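Local structure of translation initiation factor 6 (Methanocaldococcus jannaschii, 1G61) at residues Gly16-Leu20 with Ser57-Ser63; Leu49-Gly55 with Glu80-Ile84; Leu71-Ile75 with Ser102-Leu107; Asn96-Ile100 with Asp130-Ser134. The protein binds the 50S ribosomal subunit and prevents it from joining the 30S subunit to form the 70S initiation complex. All coordinates share one frame. Residue numbers count along the deposited sequence, not the author numbering.

Contact 1: residues Gly16-Leu20 with Ser57-Ser63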
loop_
_atom_site.group_PDB
_atom_site.type_symbol
_atom_site.label_atom_id
_atom_site.label_comp_id
_atom_site.label_asym_id
_atom_site.label_seq_id
_atom_site.Cartn_x
_atom_site.Cartn_y
_atom_site.Cartn_z
ATOM N N GLY A 16 -4.618 4.504 4.413
ATOM C CA GLY A 16 -3.419 4.148 3.659
ATOM C C GLY A 16 -2.138 4.779 4.204
ATOM O O GLY A 16 -1.039 4.278 3.942
ATOM N N VAL A 17 -2.251 5.905 4.951
ATOM C CA VAL A 17 -1.056 6.432 5.638
ATOM C C VAL A 17 -0.697 5.570 6.826
ATOM O O VAL A 17 0.453 5.436 7.231
ATOM C CB VAL A 17 -1.359 7.863 6.089
ATOM C CG1 VAL A 17 -0.385 8.435 7.121
ATOM C CG2 VAL A 17 -1.369 8.766 4.846
ATOM N N LEU A 18 -1.729 4.967 7.443
ATOM C CA LEU A 18 -1.571 4.248 8.683
ATOM C C LEU A 18 -1.318 2.746 8.545
ATOM O O LEU A 18 -1.053 2.080 9.548
ATOM C CB LEU A 18 -2.872 4.416 9.518
ATOM C CG LEU A 18 -3.151 5.849 10.009
ATOM C CD1 LEU A 18 -4.514 5.871 10.687
ATOM C CD2 LEU A 18 -2.073 6.296 11.002
ATOM N N ALA A 19 -1.421 2.183 7.349
ATOM C CA ALA A 19 -1.393 0.745 7.179
ATOM C C ALA A 19 -1.007 0.340 5.784
ATOM O O ALA A 19 -1.131 1.126 4.866
ATOM C CB ALA A 19 -2.810 0.187 7.411
ATOM N N LEU A 20 -0.531 -0.900 5.660
ATOM C CA LEU A 20 -0.296 -1.463 4.327
ATOM C C LEU A 20 -0.774 -2.918 4.369
ATOM O O LEU A 20 -0.792 -3.566 5.450
ATOM C CB LEU A 20 1.119 -1.355 3.831
ATOM C CG LEU A 20 2.210 -2.132 4.567
ATOM C CD1 LEU A 20 2.391 -3.587 4.152
ATOM C CD2 LEU A 20 3.541 -1.450 4.253
ATOM N N SER A 57 3.415 5.667 13.894
ATOM C CA SER A 57 2.276 4.887 13.417
ATOM C C SER A 57 1.976 5.056 11.937
ATOM O O SER A 57 0.987 4.478 11.459
ATOM C CB SER A 57 1.018 5.148 14.277
ATOM O OG SER A 57 0.890 6.569 14.383
ATOM N N LEU A 58 2.788 5.816 11.212
ATOM C CA LEU A 58 2.499 6.099 9.780
ATOM C C LEU A 58 3.051 4.984 8.897
ATOM O O LEU A 58 3.821 5.177 7.943
ATOM C CB LEU A 58 3.087 7.419 9.348
ATOM C CG LEU A 58 2.739 8.613 10.229
ATOM C CD1 LEU A 58 3.388 9.851 9.562
ATOM C CD2 LEU A 58 1.264 8.813 10.450
ATOM N N VAL A 59 2.610 3.744 9.213
ATOM C CA VAL A 59 3.201 2.542 8.605
ATOM C C VAL A 59 3.032 2.490 7.098
ATOM O O VAL A 59 3.940 2.081 6.339
ATOM C CB VAL A 59 2.537 1.283 9.256
ATOM C CG1 VAL A 59 2.936 0.062 8.461
ATOM C CG2 VAL A 59 2.925 1.245 10.723
ATOM N N GLY A 60 1.876 2.934 6.587
ATOM C CA GLY A 60 1.570 2.904 5.168
ATOM C C GLY A 60 2.366 3.923 4.371
ATOM O O GLY A 60 2.622 3.752 3.179
ATOM N N SER A 61 2.771 5.032 5.042
ATOM C CA SER A 61 3.597 6.022 4.399
ATOM C C SER A 61 5.083 5.656 4.405
ATOM O O SER A 61 5.813 6.116 3.523
ATOM C CB SER A 61 3.428 7.405 5.039
ATOM O OG SER A 61 2.159 7.947 4.634
ATOM N N LEU A 62 5.476 4.865 5.399
ATOM C CA LEU A 62 6.908 4.618 5.586
ATOM C C LEU A 62 7.397 3.309 5.002
ATOM O O LEU A 62 8.604 3.119 4.858
ATOM C CB LEU A 62 7.233 4.604 7.090
ATOM C CG LEU A 62 7.129 5.957 7.807
ATOM C CD1 LEU A 62 7.240 5.704 9.312
ATOM C CD2 LEU A 62 8.239 6.833 7.258
ATOM N N SER A 63 6.513 2.382 4.665
ATOM C CA SER A 63 6.932 1.033 4.278
ATOM C C SER A 63 6.106 0.552 3.105
ATOM O O SER A 63 5.040 1.111 2.827
ATOM C CB SER A 63 6.776 0.134 5.514
ATOM O OG SER A 63 7.095 -1.191 5.135
#

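Contact 2: residues Leu49-Gly55 with Glu80-Ile84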
loop_
_atom_site.group_PDB
_atom_site.type_symbol
_atom_site.label_atom_id
_atom_site.label_comp_id
_atom_site.label_asym_id
_atom_site.label_seq_id
_atom_site.Cartn_x
_atom_site.Cartn_y
_atom_site.Cartn_z
ATOM N N LEU A 49 -0.072 -7.581 11.852
ATOM C CA LEU A 49 0.919 -7.173 12.844
ATOM C C LEU A 49 0.726 -5.703 13.196
ATOM O O LEU A 49 0.708 -4.858 12.268
ATOM C CB LEU A 49 2.347 -7.334 12.288
ATOM C CG LEU A 49 3.441 -6.768 13.201
ATOM C CD1 LEU A 49 3.508 -7.531 14.528
ATOM C CD2 LEU A 49 4.802 -6.781 12.495
ATOM N N GLN A 50 0.605 -5.396 14.484
ATOM C CA GLN A 50 0.629 -4.007 14.932
ATOM C C GLN A 50 2.059 -3.653 15.297
ATOM O O GLN A 50 2.685 -4.321 16.113
ATOM C CB GLN A 50 -0.272 -3.821 16.164
ATOM C CG GLN A 50 -1.753 -3.977 15.756
ATOM C CD GLN A 50 -2.679 -3.699 16.928
ATOM O OE1 GLN A 50 -3.057 -2.519 17.165
ATOM N NE2 GLN A 50 -3.040 -4.715 17.669
ATOM N N THR A 51 2.602 -2.591 14.680
ATOM C CA THR A 51 3.982 -2.191 14.908
ATOM C C THR A 51 4.127 -0.708 14.613
ATOM O O THR A 51 3.416 -0.138 13.785
ATOM C CB THR A 51 4.949 -3.041 14.064
ATOM O OG1 THR A 51 6.310 -2.742 14.455
ATOM C CG2 THR A 51 4.868 -2.757 12.567
ATOM N N ASN A 52 5.090 -0.058 15.265
ATOM C CA ASN A 52 5.609 1.211 14.825
ATOM C C ASN A 52 6.660 1.005 13.741
ATOM O O ASN A 52 7.251 -0.089 13.652
ATOM C CB ASN A 52 6.304 1.939 15.987
ATOM C CG ASN A 52 5.372 2.474 17.071
ATOM O OD1 ASN A 52 4.195 2.710 16.847
ATOM N ND2 ASN A 52 5.969 2.654 18.247
ATOM N N ILE A 53 6.935 2.053 12.972
ATOM C CA ILE A 53 8.117 2.120 12.096
ATOM C C ILE A 53 8.794 3.488 12.324
ATOM O O ILE A 53 8.109 4.484 12.161
ATOM C CB ILE A 53 7.852 1.888 10.605
ATOM C CG1 ILE A 53 7.248 0.480 10.393
ATOM C CG2 ILE A 53 9.118 2.097 9.766
ATOM C CD1 ILE A 53 6.869 0.125 8.966
ATOM N N GLY A 54 10.062 3.503 12.732
ATOM C CA GLY A 54 10.728 4.766 13.023
ATOM C C GLY A 54 10.103 5.437 14.228
ATOM O O GLY A 54 10.250 6.660 14.420
ATOM N N GLY A 55 9.418 4.718 15.109
ATOM C CA GLY A 55 8.794 5.284 16.278
ATOM C C GLY A 55 7.384 5.732 16.005
ATOM O O GLY A 55 6.721 6.194 16.954
ATOM N N GLU A 80 11.947 -2.549 16.400
ATOM C CA GLU A 80 10.878 -2.691 15.390
ATOM C C GLU A 80 11.230 -3.749 14.366
ATOM O O GLU A 80 10.405 -4.565 13.988
ATOM C CB GLU A 80 10.625 -1.338 14.714
ATOM C CG GLU A 80 10.137 -0.252 15.680
ATOM C CD GLU A 80 10.235 1.108 15.026
ATOM O OE1 GLU A 80 10.942 1.322 14.016
ATOM O OE2 GLU A 80 9.571 2.031 15.539
ATOM N N LEU A 81 12.477 -3.738 13.895
ATOM C CA LEU A 81 12.949 -4.733 12.958
ATOM C C LEU A 81 12.829 -6.125 13.571
ATOM O O LEU A 81 12.345 -7.051 12.944
ATOM C CB LEU A 81 14.414 -4.424 12.599
ATOM C CG LEU A 81 14.980 -5.140 11.383
ATOM C CD1 LEU A 81 14.143 -4.825 10.128
ATOM C CD2 LEU A 81 16.419 -4.711 11.178
ATOM N N ASP A 82 13.263 -6.269 14.823
ATOM C CA ASP A 82 13.143 -7.517 15.517
ATOM C C ASP A 82 11.680 -8.000 15.591
ATOM O O ASP A 82 11.395 -9.200 15.342
ATOM C CB ASP A 82 13.708 -7.459 16.936
ATOM C CG ASP A 82 15.213 -7.354 16.985
ATOM O OD1 ASP A 82 15.745 -7.159 18.105
ATOM O OD2 ASP A 82 15.898 -7.481 15.956
ATOM N N ARG A 83 10.764 -7.129 15.946
ATOM C CA ARG A 83 9.346 -7.403 16.068
ATOM C C ARG A 83 8.801 -7.887 14.719
ATOM O O ARG A 83 8.043 -8.873 14.640
ATOM C CB ARG A 83 8.552 -6.169 16.520
ATOM C CG ARG A 83 7.041 -6.403 16.585
ATOM C CD ARG A 83 6.340 -5.263 17.315
ATOM N NE ARG A 83 4.908 -5.492 17.352
ATOM C CZ ARG A 83 4.264 -6.422 18.101
ATOM N NH1 ARG A 83 4.915 -7.229 18.921
ATOM N NH2 ARG A 83 2.933 -6.512 17.983
ATOM N N ILE A 84 9.153 -7.166 13.667
ATOM C CA ILE A 84 8.665 -7.552 12.329
ATOM C C ILE A 84 9.236 -8.886 11.892
ATOM O O ILE A 84 8.474 -9.756 11.427
ATOM C CB ILE A 84 9.027 -6.444 11.321
ATOM C CG1 ILE A 84 8.251 -5.158 11.604
ATOM C CG2 ILE A 84 8.800 -6.912 9.879
ATOM C CD1 ILE A 84 8.778 -3.922 10.895
HETATM O O HOH W 1 8.884 2.039 18.162
#

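Contact 3: residues Leu71-Ile75 with Ser102-Leu107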
loop_
_atom_site.group_PDB
_atom_site.type_symbol
_atom_site.label_atom_id
_atom_site.label_comp_id
_atom_site.label_asym_id
_atom_site.label_seq_id
_atom_site.Cartn_x
_atom_site.Cartn_y
_atom_site.Cartn_z
ATOM N N LEU A 71 9.959 -3.475 2.360
ATOM C CA LEU A 71 10.929 -2.361 2.336
ATOM C C LEU A 71 10.711 -1.466 3.565
ATOM O O LEU A 71 9.573 -1.059 3.845
ATOM C CB LEU A 71 10.764 -1.507 1.089
ATOM C CG LEU A 71 10.730 -2.235 -0.238
ATOM C CD1 LEU A 71 10.596 -1.230 -1.392
ATOM C CD2 LEU A 71 11.989 -3.064 -0.422
ATOM N N LEU A 72 11.798 -1.147 4.247
ATOM C CA LEU A 72 11.722 -0.325 5.461
ATOM C C LEU A 72 12.664 0.858 5.272
ATOM O O LEU A 72 13.711 0.725 4.633
ATOM C CB LEU A 72 12.129 -1.174 6.648
ATOM C CG LEU A 72 11.153 -2.301 6.983
ATOM C CD1 LEU A 72 11.807 -3.284 7.958
ATOM C CD2 LEU A 72 9.860 -1.740 7.564
ATOM N N PRO A 73 12.345 2.005 5.874
ATOM C CA PRO A 73 13.199 3.186 5.784
ATOM C C PRO A 73 14.348 3.095 6.774
ATOM O O PRO A 73 14.373 2.271 7.721
ATOM C CB PRO A 73 12.214 4.312 6.164
ATOM C CG PRO A 73 11.355 3.682 7.233
ATOM C CD PRO A 73 11.120 2.278 6.671
ATOM N N LYS A 74 15.338 4.008 6.566
ATOM C CA LYS A 74 16.546 3.946 7.378
ATOM C C LYS A 74 16.263 4.235 8.849
ATOM O O LYS A 74 17.111 3.925 9.699
ATOM C CB LYS A 74 17.607 4.915 6.827
ATOM C CG LYS A 74 17.184 6.383 6.923
ATOM C CD LYS A 74 18.230 7.281 6.271
ATOM C CE LYS A 74 17.764 8.730 6.246
ATOM N NZ LYS A 74 18.900 9.679 6.064
ATOM N N ILE A 75 15.134 4.855 9.166
ATOM C CA ILE A 75 14.807 5.211 10.547
ATOM C C ILE A 75 14.205 4.032 11.286
ATOM O O ILE A 75 13.867 4.186 12.471
ATOM C CB ILE A 75 13.855 6.435 10.560
ATOM C CG1 ILE A 75 12.540 6.223 9.793
ATOM C CG2 ILE A 75 14.550 7.721 10.115
ATOM C CD1 ILE A 75 11.529 7.355 10.010
ATOM N N SER A 102 17.235 5.660 1.695
ATOM C CA SER A 102 16.988 6.957 1.085
ATOM C C SER A 102 16.840 8.082 2.099
ATOM O O SER A 102 16.367 7.867 3.226
ATOM C CB SER A 102 15.697 6.806 0.228
ATOM O OG SER A 102 14.631 6.197 1.007
ATOM N N LYS A 103 17.205 9.316 1.683
ATOM C CA LYS A 103 16.993 10.457 2.561
ATOM C C LYS A 103 15.513 10.725 2.777
ATOM O O LYS A 103 15.129 11.187 3.840
ATOM C CB LYS A 103 17.707 11.691 2.010
ATOM C CG LYS A 103 19.235 11.665 2.136
ATOM C CD LYS A 103 19.913 12.849 1.476
ATOM C CE LYS A 103 21.433 12.919 1.638
ATOM N NZ LYS A 103 21.701 13.367 3.039
ATOM N N ASN A 104 14.701 10.440 1.764
ATOM C CA ASN A 104 13.248 10.527 1.899
ATOM C C ASN A 104 12.768 9.188 2.444
ATOM O O ASN A 104 12.829 8.191 1.735
ATOM C CB ASN A 104 12.595 10.851 0.548
ATOM C CG ASN A 104 11.136 11.226 0.702
ATOM O OD1 ASN A 104 10.477 10.827 1.682
ATOM N ND2 ASN A 104 10.570 11.980 -0.242
ATOM N N THR A 105 12.271 9.194 3.680
ATOM C CA THR A 105 11.904 7.946 4.358
ATOM C C THR A 105 10.480 7.479 4.057
ATOM O O THR A 105 10.092 6.423 4.537
ATOM C CB THR A 105 12.054 8.084 5.884
ATOM O OG1 THR A 105 11.241 9.218 6.268
ATOM C CG2 THR A 105 13.492 8.344 6.236
ATOM N N ALA A 106 9.720 8.245 3.256
ATOM C CA ALA A 106 8.288 7.921 3.020
ATOM C C ALA A 106 8.116 6.895 1.911
ATOM O O ALA A 106 7.505 7.161 0.865
ATOM C CB ALA A 106 7.509 9.208 2.736
ATOM N N LEU A 107 8.707 5.709 2.113
ATOM C CA LEU A 107 8.755 4.716 1.047
ATOM C C LEU A 107 7.353 4.359 0.525
ATOM O O LEU A 107 7.195 4.161 -0.696
ATOM C CB LEU A 107 9.431 3.430 1.517
ATOM C CG LEU A 107 10.840 3.597 2.088
ATOM C CD1 LEU A 107 11.386 2.234 2.489
ATOM C CD2 LEU A 107 11.786 4.302 1.087
HETATM O O HOH W 2 14.935 5.723 4.269
HETATM O O HOH W 3 16.946 11.905 5.737
#

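Contact 4: residues Asn96-Ile100 with Asp130-Ser134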
loop_
_atom_site.group_PDB
_atom_site.type_symbol
_atom_site.label_atom_id
_atom_site.label_comp_id
_atom_site.label_asym_id
_atom_site.label_seq_id
_atom_site.Cartn_x
_atom_site.Cartn_y
_atom_site.Cartn_z
ATOM N N ASN A 96 12.079 -10.909 1.529
ATOM C CA ASN A 96 13.319 -10.163 1.412
ATOM C C ASN A 96 13.142 -8.871 2.202
ATOM O O ASN A 96 12.546 -7.929 1.651
ATOM C CB ASN A 96 13.619 -9.856 -0.056
ATOM C CG ASN A 96 13.811 -11.069 -0.933
ATOM O OD1 ASN A 96 14.439 -12.047 -0.525
ATOM N ND2 ASN A 96 13.286 -11.043 -2.157
ATOM N N VAL A 97 13.553 -8.814 3.473
ATOM C CA VAL A 97 13.391 -7.595 4.263
ATOM C C VAL A 97 14.578 -6.677 3.962
ATOM O O VAL A 97 15.722 -7.034 4.193
ATOM C CB VAL A 97 13.289 -7.923 5.754
ATOM C CG1 VAL A 97 13.132 -6.645 6.583
ATOM C CG2 VAL A 97 12.111 -8.893 5.939
ATOM N N GLU A 98 14.272 -5.490 3.426
ATOM C CA GLU A 98 15.337 -4.627 2.877
ATOM C C GLU A 98 15.189 -3.224 3.404
ATOM O O GLU A 98 14.078 -2.649 3.302
ATOM C CB GLU A 98 15.259 -4.655 1.344
ATOM C CG GLU A 98 16.092 -3.609 0.648
ATOM C CD GLU A 98 17.588 -3.780 0.747
ATOM O OE1 GLU A 98 18.053 -4.763 1.373
ATOM O OE2 GLU A 98 18.334 -2.936 0.189
ATOM N N ILE A 99 16.240 -2.643 3.990
ATOM C CA ILE A 99 16.222 -1.237 4.377
ATOM C C ILE A 99 16.694 -0.432 3.165
ATOM O O ILE A 99 17.815 -0.619 2.647
ATOM C CB ILE A 99 17.112 -1.000 5.607
ATOM C CG1 ILE A 99 16.604 -1.829 6.812
ATOM C CG2 ILE A 99 17.218 0.501 5.876
ATOM C CD1 ILE A 99 17.499 -1.761 8.039
ATOM N N ILE A 100 15.807 0.454 2.710
ATOM C CA ILE A 100 16.094 1.388 1.614
ATOM C C ILE A 100 16.594 2.672 2.267
ATOM O O ILE A 100 15.827 3.366 2.954
ATOM C CB ILE A 100 14.826 1.641 0.787
ATOM C CG1 ILE A 100 14.289 0.367 0.111
ATOM C CG2 ILE A 100 15.097 2.762 -0.213
ATOM C CD1 ILE A 100 15.232 -0.264 -0.906
ATOM N N ASP A 130 18.004 -2.124 -5.510
ATOM C CA ASP A 130 17.604 -2.657 -4.200
ATOM C C ASP A 130 16.113 -3.011 -4.147
ATOM O O ASP A 130 15.693 -3.985 -3.532
ATOM C CB ASP A 130 17.878 -1.568 -3.153
ATOM C CG ASP A 130 19.307 -1.424 -2.734
ATOM O OD1 ASP A 130 20.166 -2.306 -3.024
ATOM O OD2 ASP A 130 19.602 -0.396 -2.045
ATOM N N ILE A 131 15.301 -2.146 -4.765
ATOM C CA ILE A 131 13.845 -2.316 -4.769
ATOM C C ILE A 131 13.522 -3.503 -5.642
ATOM O O ILE A 131 12.736 -4.382 -5.264
ATOM C CB ILE A 131 13.173 -1.030 -5.219
ATOM C CG1 ILE A 131 13.392 0.068 -4.162
ATOM C CG2 ILE A 131 11.687 -1.189 -5.466
ATOM C CD1 ILE A 131 12.987 1.465 -4.709
ATOM N N GLU A 132 14.133 -3.615 -6.835
ATOM C CA GLU A 132 13.896 -4.794 -7.676
ATOM C C GLU A 132 14.257 -6.096 -7.006
ATOM O O GLU A 132 13.536 -7.094 -7.109
ATOM C CB GLU A 132 14.808 -4.705 -8.933
ATOM C CG GLU A 132 14.379 -3.722 -9.971
ATOM C CD GLU A 132 15.448 -3.375 -10.992
ATOM O OE1 GLU A 132 16.703 -3.541 -10.812
ATOM O OE2 GLU A 132 15.013 -2.898 -12.043
ATOM N N ASP A 133 15.410 -6.106 -6.332
ATOM C CA ASP A 133 15.878 -7.360 -5.721
ATOM C C ASP A 133 14.990 -7.780 -4.567
ATOM O O ASP A 133 14.831 -9.013 -4.377
ATOM C CB ASP A 133 17.333 -7.209 -5.287
ATOM C CG ASP A 133 18.299 -7.177 -6.491
ATOM O OD1 ASP A 133 17.860 -7.391 -7.650
ATOM O OD2 ASP A 133 19.477 -6.916 -6.246
ATOM N N SER A 134 14.419 -6.842 -3.810
ATOM C CA SER A 134 13.594 -7.173 -2.678
ATOM C C SER A 134 12.172 -7.526 -3.123
ATOM O O SER A 134 11.636 -8.560 -2.736
ATOM C CB SER A 134 13.541 -6.008 -1.667
ATOM O OG SER A 134 12.507 -6.286 -0.716
HETATM O O HOH W 4 19.157 0.571 0.411
#

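Contact 1: residues Gly16-Leu20 with Ser57-Ser63
Residues 57-63 turn into a short helix whose first turn presses on the weakly bonded helix and bend at 16-20. Ser57 begins the contact with its backbone, its O lying 3.6 Å from Leu18 CD2. Leu58, at the N-cap position and the centre of an inverse gamma turn, offers its branched end to two apolar side chains: its CD2 is 3.7 Å from Val17 CG1 and 4.2 Å from Leu18 CD2. Next, Val59 CB sits 3.7 Å from Leu18 O, a buried carbonyl that has no polar partner; the valine also packs on Leu27. Gly60 makes the tightest fit. Its N gives a weak hydrogen bond to Val17 O (2.9 Å). Gly60 CA makes one CA-H...O contact with Gly16 O (3.2 Å), and Gly60 CA makes another with Ala19 O (3.2 Å). A CB here would clash with both carbonyls, so the lack of a side chain is what lets the backbones meet. Ser61 N also donates to Val17 O (3.2 Å), while its small side chain fits beside Val17, with OG 3.6 Å from CG1, and bonds to Asn109. Past the helix, Leu20 CD2 lies 3.3 Å from Ser63 O; the serine hydroxyl turns to Leu71. Short helices from successive repeats meeting near the molecular centre are characteristic of the pentein fold of IF6, in which five alpha-beta subdomains surround a pseudo-fivefold axis.

Contact 2: residues Leu49-Gly55 with Glu80-Ile84
Two charged side chains, one helical turn apart, reach from helix 78-90 to the end of strand 47-50 and the loop after it. Glu80 reads the loop's backbone: its OE1 accepts from Gly54 N and its OE2 from Gly55 N, both at 2.7 Å. OE1 also accepts from Glu77 N, and OE2 takes a further hydrogen bond from water 1 (2.7 Å), which in turn accepts from Asn52 ND2 at 3.0 Å. The carboxylate is therefore well satisfied. Both glycines have positive phi, and at Gly55 a CB would be jammed against the preceding carbonyl. Arg83 works in the opposite sense, as a donor to a carbonyl: its NE (2.8 Å) and NH2 (2.9 Å) both bond to Gln50 O. Leu49 CD1 covers one face of the guanidinium, 3.6 Å from NH2. Thr51 OG1 donates within its own segment to Asn52 O (2.9 Å). Deeper down, Leu49 CD2 meets Ile84 CG1 at 3.9 Å, apolar groups suited to the buried side. The carboxylate and the guanidinium are thus matched mainly to main-chain amides and a carbonyl of the chain leaving strand 47-50, with Leu49 and Ile84 packed beside them.

Contact 3: residues Leu71-Ile75 with Ser102-Leu107
The backbones come nearest at Pro73 and Thr105, whose CA atoms are 5.1 Å apart. One side is extended through Leu71 and Leu72, then bends at Lys74 and Ile75; the other is irregular, held in shape by its own bonds. Ser102 OG donates to Asn104 O (2.8 Å), Asn104 OD1 accepts from Ala106 N (3.1 Å) in an Asx turn, and Ala106 centres an inverse gamma turn at the N-cap of helix 107-110. The amide group of Asn104 also gives its ND2 to Glu123. No direct hydrogen bond joins the two segments, and Pro73, lacking an amide hydrogen, has none to offer there. Instead, Leu107 lays its CD1 against the strand, 3.4 Å from Leu72 C, 3.5 Å from Pro73 N and 4.0 Å from Leu71 CB. Thr105 CG2 is 4.2 Å from Lys74 CG and 4.1 Å from Ile75 CG2, while Thr105 O lies 3.4 Å from Pro73 CB. Lys74 stretches its long chain along the loop, bringing CE to 3.4 Å from Ser102 O. Water 2 links Lys74 N (2.9 Å) to Ser102 O (2.8 Å), and water 3 links Lys74 NZ (3.0 Å) to Lys103 O (2.7 Å). The chemistry thus divides into a buried apolar junction around Leu107 and a solvent-bridged one at Lys74, where water makes up for backbones that do not meet directly.

Contact 4: residues Asn96-Ile100 with Asp130-Ser134
Helix 130-134 lies along strand 96-100, nearly antiparallel to it (165°), with 8.9 Å between the axes of the two short segments. Two direct hydrogen bonds join their ends, both between Asn96 and Ser134: Ser134 OG donates to Asn96 O (2.9 Å), and Asn96 ND2 donates to Ser134 O (3.0 Å). Each small polar residue thus serves the other's carbonyl. At the other end, water 4 donates to both Ile99 O (2.9 Å) and Asp130 OD2 (2.7 Å). Apolar contacts add to these: at the Asp130 end, Ile100 CD1 packs on Ile131 CG1 at 3.8 Å and Asp130 CB at 3.7 Å, and midway Glu98 CB meets Ser134 CB at 3.7 Å. One electrostatic feature opposes the rest, for Glu98 OE2 stands only 3.6 Å from Asp130 OD2, two acidic groups side by side. Behind the contact, the strand pairs with strand 69-73, whose Leu71 also packs on Ser134. A helix set against the outer strand of the preceding repeat is the alpha-beta subdomain interface of the pentein fold.

From the N terminus, contact 1 closes the first loop, bringing 57-63 back to 16-20 near the centre. Before it closes, the chain has already entered contact 2 at strand 47-50, which waits for helix 78-90; contacts 1 and 2 therefore cross. Contact 3 in turn opens at strand 69-73, inside the span of contact 2, and contact 4 opens at strand 96-100 before contact 3 closes. Contacts 1 and 3, 1 and 4, and 2 and 4 follow in series. Contacts 2 and 4 repeat one theme, a strand meeting the next subdomain's helix. Leu62 and Ser63 touch contact 3, and Leu72 pairs with strand 96-100, making the overlap continuous.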